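Local structure of malate dehydrogenase (1V9N) at residues Val57-Leu60 with Lys61-Val64. The protein catalyses the NAD-dependent oxidation of (S)-malate to oxaloacetate as a member of the LDH2/MDH2 oxidoreductase family. Residues are numbered along the deposited sequence; the frame is centred on the assembly and turned at random.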
loop_
_atom_site.group_PDB
_atom_site.type_symbol
_atom_site.label_atom_id
_atom_site.label_comp_id
_atom_site.label_asym_id
_atom_site.label_seq_id
_atom_site.Cartn_x
_atom_site.Cartn_y
_atom_site.Cartn_z
ATOM N N VAL A 57 -7.130 25.622 -0.754
ATOM C CA VAL A 57 -7.357 26.826 0.047
ATOM C C VAL A 57 -8.574 26.716 0.962
ATOM O O VAL A 57 -8.664 27.410 1.974
ATOM C CB VAL A 57 -7.533 28.074 -0.846
ATOM C CG1 VAL A 57 -6.262 28.332 -1.625
ATOM C CG2 VAL A 57 -8.708 27.880 -1.789
ATOM N N GLN A 58 -9.511 25.849 0.601
ATOM C CA GLN A 58 -10.711 25.653 1.402
ATOM C C GLN A 58 -10.332 25.263 2.833
ATOM O O GLN A 58 -11.158 25.316 3.741
ATOM C CB GLN A 58 -11.567 24.546 0.790
ATOM C CG GLN A 58 -12.851 24.278 1.544
ATOM C CD GLN A 58 -13.379 22.880 1.304
ATOM O OE1 GLN A 58 -12.788 21.895 1.754
ATOM N NE2 GLN A 58 -14.492 22.784 0.589
ATOM N N ARG A 59 -9.074 24.878 3.022
ATOM C CA ARG A 59 -8.572 24.451 4.322
ATOM C C ARG A 59 -7.682 25.490 4.969
ATOM O O ARG A 59 -7.003 25.207 5.953
ATOM C CB ARG A 59 -7.770 23.177 4.145
ATOM C CG ARG A 59 -8.515 22.126 3.384
ATOM C CD ARG A 59 -9.185 21.207 4.345
ATOM N NE ARG A 59 -8.611 19.874 4.274
ATOM C CZ ARG A 59 -8.959 18.896 5.095
ATOM N NH1 ARG A 59 -9.862 19.136 6.032
ATOM N NH2 ARG A 59 -8.435 17.686 4.970
ATOM N N LEU A 60 -7.656 26.686 4.399
ATOM C CA LEU A 60 -6.833 27.741 4.958
ATOM C C LEU A 60 -7.387 28.156 6.320
ATOM O O LEU A 60 -6.633 28.467 7.240
ATOM C CB LEU A 60 -6.805 28.944 4.018
ATOM C CG LEU A 60 -5.940 30.103 4.510
ATOM C CD1 LEU A 60 -4.475 29.673 4.537
ATOM C CD2 LEU A 60 -6.136 31.307 3.596
ATOM N N LYS A 61 -8.710 28.149 6.450
ATOM C CA LYS A 61 -9.348 28.529 7.710
ATOM C C LYS A 61 -8.932 27.590 8.843
ATOM O O LYS A 61 -8.881 27.992 10.006
ATOM C CB LYS A 61 -10.869 28.514 7.558
ATOM C CG LYS A 61 -11.454 27.140 7.294
ATOM C CD LYS A 61 -12.975 27.192 7.228
ATOM C CE LYS A 61 -13.562 25.801 7.036
ATOM N NZ LYS A 61 -15.050 25.820 7.028
ATOM N N ARG A 62 -8.638 26.340 8.491
ATOM C CA ARG A 62 -8.216 25.335 9.458
ATOM C C ARG A 62 -6.853 25.701 10.038
ATOM O O ARG A 62 -6.645 25.644 11.251
ATOM C CB ARG A 62 -8.138 23.958 8.787
ATOM C CG ARG A 62 -7.553 22.859 9.666
ATOM C CD ARG A 62 -7.494 21.510 8.941
ATOM N NE ARG A 62 -7.191 20.423 9.864
ATOM C CZ ARG A 62 -7.364 19.131 9.596
ATOM N NH1 ARG A 62 -7.841 18.749 8.416
ATOM N NH2 ARG A 62 -7.073 18.220 10.518
ATOM N N TYR A 63 -5.924 26.075 9.165
ATOM C CA TYR A 63 -4.587 26.444 9.608
ATOM C C TYR A 63 -4.595 27.781 10.325
ATOM O O TYR A 63 -3.867 27.967 11.299
ATOM C CB TYR A 63 -3.622 26.477 8.418
ATOM C CG TYR A 63 -3.601 25.181 7.639
ATOM C CD1 TYR A 63 -3.547 23.952 8.296
ATOM C CD2 TYR A 63 -3.646 25.181 6.247
ATOM C CE1 TYR A 63 -3.542 22.754 7.585
ATOM C CE2 TYR A 63 -3.639 23.986 5.527
ATOM C CZ TYR A 63 -3.586 22.779 6.202
ATOM O OH TYR A 63 -3.567 21.600 5.489
ATOM N N VAL A 64 -5.414 28.713 9.842
ATOM C CA VAL A 64 -5.530 30.027 10.472
ATOM C C VAL A 64 -5.990 29.859 11.919
ATOM O O VAL A 64 -5.382 30.398 12.836
ATOM C CB VAL A 64 -6.555 30.929 9.734
ATOM C CG1 VAL A 64 -6.900 32.147 10.593
ATOM C CG2 VAL A 64 -5.984 31.378 8.397
HETATM O O HOH W 1 -10.347 28.516 4.048
#
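At the first turn of helix 60-69, Arg59, the N-cap residue, presents its carbonyl to Arg62 and Tyr63 while its side chain runs alongside that of Arg62. Both backbone bonds to this oxygen are weak: Arg62 N lies 3.2 Å from Arg59 O with a bent N-H...O angle of 131°, and Tyr63 N approaches the same atom from 3.5 Å. Tyr63 N thus makes the first i+4 bond of the helix, and the next, from Val64 N to Leu60 O, is firm at 2.9 Å. Before the helix, the short 3-10 segment 57-58 closes through the bond from Leu60 N to Val57 O, and a water bridges the step into the helix by donating to Val57 O and accepting from Lys61 N. The Tyr63 ring, with CG anti to its own carbonyl carbon (chi1 -55°), folds back over the preceding turn and lays one face on Arg59 O, which sits 3.3 Å above the ring plane, offset toward the rim. Its hydroxyl is hydrogen-bonded to His127. On the polar flank the two arginines point the same way, their guanidinium planes 64° apart; Arg62 NH1 lies over a face of the Arg59 group, while Arg59 NH1 comes to the edge of the Arg62 group, 3.1 Å from Arg62 NH1. Both are donors, so no hydrogen bond joins them; Arg62 NE is hydrogen-bonded to Thr271 OG1, which helps fix its guanidinium. Leu60 CG meets Val64 CG2 at 4.1 Å on the buried flank, where both side chains also pack on helix 16-29. With the Arg59 side chain about 5 Å from bound NADPH, this is an amphipathic helix start beside the cofactor pocket, entered from a 3-10 turn.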